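Local atomic coordinates of acetyltransferase, GNAT family (Colwellia psychrerythraea, PDB entry 3IWG), a protein that probably transfers acyl groups, most likely acetyl from acetyl-CoA, to an acceptor that has not been identified. Residues 26-31 with 105-110; 195-200 with 233-238. All coordinates share one frame; numbering follows the deposited sequence.

Contact 1 of 2, residues 26-31 with 105-110; sequences SSIVPL and AELNYQ
A105 O faces the backbone of S26 and S27. At S26 a water completes the approach. It donates to S26 O and accepts from L107 N, 2.8 Å away. L107 opens helix 107-116, so this water takes up an N-H of the helix's first turn. S26 OG turns to Y23 O in helix 17-26. S27 comes next, and its CA makes a CA-H...O contact of 3.4 Å with A105 O. The same oxygen accepts the one direct hydrogen bond of the contact, from I28 N at 3.1 Å. That bond is fairly straight, 160° at the hydrogen, and uses a lone pair in the carbonyl plane. The I28 side chain crosses that of L107 at about a right angle, with I28 CD1 3.7 Å from L107 CD1. V29 CG2 lies between the backbone N and carbonyl carbon of its own residue (CG1 chi1 -74°) and presses on A105 CB at 3.5 Å. L31 ends the segment. Its CD2 touches A105 CB at 4.0 Å, and CD1 lies 3.9 Å from E106 CG. L31 thus packs on the aliphatic part of E106, the N-cap residue of the helix. The E106 chain bends at chi2 (139°), and its OE2 is hydrogen-bonded to S103 OG. The contact lies in the N-terminal GNAT-like region. Its chemistry is graded: the A105 methyl and L31 are buried together, the I28-L107 pair is exposed, and A105 O is satisfied by I28 N.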
loop_
_atom_site.group_PDB
_atom_site.type_symbol
_atom_site.label_atom_id
_atom_site.label_comp_id
_atom_site.label_asym_id
_atom_site.label_seq_id
_atom_site.Cartn_x
_atom_site.Cartn_y
_atom_site.Cartn_z
ATOM N N SER A 26 24.695 13.838 -6.439
ATOM C CA SER A 26 25.971 13.801 -5.777
ATOM C C SER A 26 26.343 12.381 -5.328
ATOM O O SER A 26 27.492 12.163 -5.092
ATOM C CB SER A 26 25.973 14.738 -4.542
ATOM O OG SER A 26 25.269 14.143 -3.399
ATOM N N SER A 27 25.385 11.451 -5.152
ATOM C CA SER A 27 25.718 10.080 -4.642
ATOM C C SER A 27 26.661 9.308 -5.582
ATOM O O SER A 27 26.546 9.405 -6.799
ATOM C CB SER A 27 24.456 9.239 -4.395
ATOM O OG SER A 27 23.926 8.676 -5.591
ATOM N N ILE A 28 27.585 8.535 -5.004
ATOM C CA ILE A 28 28.613 7.837 -5.775
ATOM C C ILE A 28 27.956 6.685 -6.473
ATOM O O ILE A 28 28.286 6.375 -7.616
ATOM C CB ILE A 28 29.797 7.283 -4.881
ATOM C CG1 ILE A 28 30.543 8.408 -4.187
ATOM C CG2 ILE A 28 30.849 6.533 -5.725
ATOM C CD1 ILE A 28 30.827 9.612 -5.111
ATOM N N VAL A 29 27.031 6.027 -5.779
ATOM C CA VAL A 29 26.207 4.991 -6.400
ATOM C C VAL A 29 24.757 5.297 -6.162
ATOM O O VAL A 29 24.412 6.097 -5.297
ATOM C CB VAL A 29 26.529 3.574 -5.855
ATOM C CG1 VAL A 29 27.882 3.085 -6.414
ATOM C CG2 VAL A 29 26.444 3.516 -4.301
ATOM N N PRO A 30 23.873 4.627 -6.890
ATOM C CA PRO A 30 22.452 4.759 -6.484
ATOM C C PRO A 30 22.210 4.334 -5.018
ATOM O O PRO A 30 22.797 3.365 -4.537
ATOM C CB PRO A 30 21.726 3.844 -7.476
ATOM C CG PRO A 30 22.842 2.861 -7.957
ATOM C CD PRO A 30 24.060 3.726 -8.043
ATOM N N LEU A 31 21.387 5.095 -4.309
ATOM C CA LEU A 31 21.058 4.806 -2.927
ATOM C C LEU A 31 19.864 3.848 -2.756
ATOM O O LEU A 31 19.040 3.645 -3.657
ATOM C CB LEU A 31 20.772 6.095 -2.173
ATOM C CG LEU A 31 21.850 7.171 -2.311
ATOM C CD1 LEU A 31 21.432 8.421 -1.590
ATOM C CD2 LEU A 31 23.187 6.584 -1.793
ATOM N N ALA A 105 28.286 6.214 0.259
ATOM C CA ALA A 105 28.129 6.822 -1.054
ATOM C C ALA A 105 27.653 8.244 -0.921
ATOM O O ALA A 105 27.491 8.943 -1.959
ATOM C CB ALA A 105 27.111 6.024 -1.913
ATOM N N GLU A 106 27.381 8.692 0.317
ATOM C CA GLU A 106 27.043 10.120 0.509
ATOM C C GLU A 106 28.188 10.836 1.247
ATOM O O GLU A 106 28.238 10.904 2.482
ATOM C CB GLU A 106 25.687 10.292 1.213
ATOM C CG GLU A 106 24.517 9.443 0.618
ATOM C CD GLU A 106 23.621 8.824 1.696
ATOM O OE1 GLU A 106 22.756 9.546 2.227
ATOM O OE2 GLU A 106 23.788 7.609 1.998
ATOM N N LEU A 107 29.121 11.372 0.461
ATOM C CA LEU A 107 30.467 11.657 0.974
ATOM C C LEU A 107 30.408 12.805 1.938
ATOM O O LEU A 107 30.912 12.707 3.046
ATOM C CB LEU A 107 31.434 11.934 -0.184
ATOM C CG LEU A 107 31.801 10.753 -1.109
ATOM C CD1 LEU A 107 32.680 11.193 -2.313
ATOM C CD2 LEU A 107 32.449 9.618 -0.337
ATOM N N ASN A 108 29.750 13.884 1.537
ATOM C CA ASN A 108 29.665 15.062 2.388
ATOM C C ASN A 108 28.929 14.813 3.683
ATOM O O ASN A 108 29.335 15.253 4.731
ATOM C CB ASN A 108 29.050 16.230 1.641
ATOM C CG ASN A 108 30.059 16.956 0.756
ATOM O OD1 ASN A 108 29.858 17.099 -0.450
ATOM N ND2 ASN A 108 31.120 17.455 1.360
ATOM N N TYR A 109 27.842 14.076 3.620
ATOM C CA TYR A 109 27.014 13.855 4.809
ATOM C C TYR A 109 27.782 12.912 5.700
ATOM O O TYR A 109 27.879 13.110 6.916
ATOM C CB TYR A 109 25.637 13.334 4.328
ATOM C CG TYR A 109 24.664 12.737 5.324
ATOM C CD1 TYR A 109 24.662 13.098 6.651
ATOM C CD2 TYR A 109 23.705 11.821 4.898
ATOM C CE1 TYR A 109 23.737 12.567 7.540
ATOM C CE2 TYR A 109 22.798 11.277 5.783
ATOM C CZ TYR A 109 22.813 11.648 7.101
ATOM O OH TYR A 109 21.933 11.062 8.004
ATOM N N GLN A 110 28.383 11.904 5.097
ATOM C CA GLN A 110 29.203 10.930 5.868
ATOM C C GLN A 110 30.348 11.616 6.616
ATOM O O GLN A 110 30.610 11.317 7.800
ATOM C CB GLN A 110 29.781 9.843 4.945
ATOM C CG GLN A 110 30.673 8.849 5.646
ATOM C CD GLN A 110 31.290 7.794 4.713
ATOM O OE1 GLN A 110 31.029 6.596 4.878
ATOM N NE2 GLN A 110 32.083 8.229 3.733
HETATM O O HOH W 1 28.731 12.337 -2.133
#

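Contact 2 of 2, residues 195-200 with 233-238; sequences GECRLF and KHAATQ
C197 SG reaches from the strand to the helix and touches H234 and A235 most closely. It lies 3.9 Å from A235 CB and 3.9 Å from H234 CD2. The sulfur meets the imidazole at its edge, near the ring plane, 86° off the ring normal. It is 5.1 Å from the ring centroid of H234. With SG anti to the backbone N of C197 (chi1 -178°), the sulfur is carried out to the helix. The second touch is at Q238, where both methyls of L199 meet the side-chain amide oxygen. L199 CD1 is 3.6 Å from Q238 OE1, and the two side chains cross obliquely. No direct hydrogen bond joins the segments. A water donates to C197 O at 3.0 Å and accepts only weakly from Q238 NE2. What positions Q238 is a bond back to H234 O: NE2 donates to it at 3.1 Å, nearly straight at 171°. The nitrogen sits above that carbonyl plane. T237 OG1 also donates to H234 O, so this oxygen is gripped from opposite faces by two side chains. The NE2 bond fixes the Q238 amide, with OE1 against L199. H234 in turn packs its ring edge-to-face with F183 of strand 182-187. The whole is a helix packed on strands, consistent with the GNAT fold of the C-terminal region. C197 and A235 both rest on A208, so helix 223-237 covers strands 190-199 and 207-214 together, and strand 190-199 is paired by backbone bonds with strands 182-187 and 207-214.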
loop_
_atom_site.group_PDB
_atom_site.type_symbol
_atom_site.label_atom_id
_atom_site.label_comp_id
_atom_site.label_asym_id
_atom_site.label_seq_id
_atom_site.Cartn_x
_atom_site.Cartn_y
_atom_site.Cartn_z
ATOM N N GLY A 195 9.948 -12.726 -5.389
ATOM C CA GLY A 195 10.994 -11.825 -5.826
ATOM C C GLY A 195 10.409 -10.502 -6.247
ATOM O O GLY A 195 9.304 -10.457 -6.812
ATOM N N GLU A 196 11.173 -9.439 -6.005
ATOM C CA GLU A 196 10.832 -8.065 -6.371
ATOM C C GLU A 196 11.912 -7.456 -7.280
ATOM O O GLU A 196 13.095 -7.557 -6.985
ATOM C CB GLU A 196 10.709 -7.202 -5.120
ATOM C CG GLU A 196 9.781 -7.801 -4.088
ATOM C CD GLU A 196 9.539 -6.924 -2.836
ATOM O OE1 GLU A 196 10.004 -5.759 -2.765
ATOM O OE2 GLU A 196 8.859 -7.415 -1.910
ATOM N N CYS A 197 11.491 -6.861 -8.388
ATOM C CA CYS A 197 12.354 -6.160 -9.287
ATOM C C CYS A 197 11.772 -4.750 -9.460
ATOM O O CYS A 197 10.950 -4.522 -10.353
ATOM C CB CYS A 197 12.377 -6.891 -10.617
ATOM S SG CYS A 197 13.471 -6.181 -11.875
ATOM N N ARG A 198 12.197 -3.822 -8.603
ATOM C CA ARG A 198 11.502 -2.553 -8.496
ATOM C C ARG A 198 12.170 -1.470 -9.264
ATOM O O ARG A 198 13.369 -1.286 -9.157
ATOM C CB ARG A 198 11.518 -2.069 -7.078
ATOM C CG ARG A 198 10.911 -3.014 -6.015
ATOM C CD ARG A 198 11.333 -2.431 -4.636
ATOM N NE ARG A 198 11.455 -3.521 -3.730
ATOM C CZ ARG A 198 12.535 -3.927 -3.085
ATOM N NH1 ARG A 198 12.399 -5.009 -2.320
ATOM N NH2 ARG A 198 13.667 -3.254 -3.105
ATOM N N LEU A 199 11.389 -0.708 -9.994
ATOM C CA LEU A 199 11.928 0.418 -10.715
ATOM C C LEU A 199 11.861 1.595 -9.814
ATOM O O LEU A 199 11.070 1.612 -8.904
ATOM C CB LEU A 199 11.104 0.717 -11.962
ATOM C CG LEU A 199 11.521 -0.133 -13.144
ATOM C CD1 LEU A 199 11.559 -1.604 -12.793
ATOM C CD2 LEU A 199 10.582 0.161 -14.383
ATOM N N PHE A 200 12.694 2.577 -10.100
ATOM C CA PHE A 200 12.630 3.888 -9.477
ATOM C C PHE A 200 11.887 4.876 -10.365
ATOM O O PHE A 200 12.147 4.981 -11.572
ATOM C CB PHE A 200 14.019 4.396 -9.295
ATOM C CG PHE A 200 14.800 3.618 -8.294
ATOM C CD1 PHE A 200 14.741 3.957 -6.954
ATOM C CD2 PHE A 200 15.603 2.560 -8.691
ATOM C CE1 PHE A 200 15.490 3.259 -6.026
ATOM C CE2 PHE A 200 16.328 1.833 -7.767
ATOM C CZ PHE A 200 16.287 2.187 -6.431
ATOM N N LYS A 233 18.078 -10.851 -14.706
ATOM C CA LYS A 233 17.824 -10.976 -16.129
ATOM C C LYS A 233 16.604 -10.118 -16.532
ATOM O O LYS A 233 16.644 -9.447 -17.550
ATOM C CB LYS A 233 17.628 -12.416 -16.563
ATOM C CG LYS A 233 17.800 -12.558 -18.059
ATOM C CD LYS A 233 16.899 -13.636 -18.724
ATOM C CE LYS A 233 17.617 -15.004 -18.968
ATOM N NZ LYS A 233 16.840 -15.928 -19.850
ATOM N N HIS A 234 15.550 -10.139 -15.715
ATOM C CA HIS A 234 14.343 -9.382 -15.992
ATOM C C HIS A 234 14.664 -7.896 -15.963
ATOM O O HIS A 234 14.113 -7.148 -16.729
ATOM C CB HIS A 234 13.241 -9.703 -14.968
ATOM C CG HIS A 234 11.932 -9.029 -15.251
ATOM N ND1 HIS A 234 10.993 -9.544 -16.128
ATOM C CD2 HIS A 234 11.397 -7.885 -14.754
ATOM C CE1 HIS A 234 9.950 -8.732 -16.177
ATOM N NE2 HIS A 234 10.174 -7.715 -15.357
ATOM N N ALA A 235 15.526 -7.470 -15.061
ATOM C CA ALA A 235 15.974 -6.089 -15.082
ATOM C C ALA A 235 16.724 -5.792 -16.363
ATOM O O ALA A 235 16.410 -4.817 -17.054
ATOM C CB ALA A 235 16.823 -5.750 -13.862
ATOM N N ALA A 236 17.681 -6.636 -16.713
ATOM C CA ALA A 236 18.428 -6.432 -17.927
ATOM C C ALA A 236 17.513 -6.327 -19.197
ATOM O O ALA A 236 17.742 -5.485 -20.025
ATOM C CB ALA A 236 19.549 -7.524 -18.106
ATOM N N THR A 237 16.466 -7.127 -19.329
ATOM C CA THR A 237 15.584 -6.938 -20.474
ATOM C C THR A 237 14.920 -5.559 -20.511
ATOM O O THR A 237 14.575 -5.089 -21.595
ATOM C CB THR A 237 14.469 -7.978 -20.566
ATOM O OG1 THR A 237 13.509 -7.746 -19.516
ATOM C CG2 THR A 237 15.064 -9.402 -20.500
ATOM N N GLN A 238 14.747 -4.919 -19.351
ATOM C CA GLN A 238 14.199 -3.547 -19.299
ATOM C C GLN A 238 15.258 -2.500 -19.455
ATOM O O GLN A 238 14.965 -1.328 -19.346
ATOM C CB GLN A 238 13.482 -3.283 -17.980
ATOM C CG GLN A 238 12.164 -3.942 -17.862
ATOM C CD GLN A 238 11.700 -3.970 -16.444
ATOM O OE1 GLN A 238 10.887 -3.152 -16.023
ATOM N NE2 GLN A 238 12.215 -4.925 -15.688
HETATM O O HOH W 2 10.021 -5.176 -13.116
#

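In the fold
The two contacts lie in different GNAT-type regions of one chain, contact 1 in the N-terminal region and contact 2 in the C-terminal one. Contact 1 is complete in the chain before contact 2 begins, and their centres are about 23 Å apart. They nevertheless meet at one point: L31 O of contact 1 packs 4.2 Å from F200 CZ of contact 2. A second link runs nearby, where L31 N is hydrogen-bonded to Q204 OE1, in the loop between strands 190-199 and 207-214. The end of segment 26-31, at L31, therefore touches the second region. Neither contact contains an identified cofactor site.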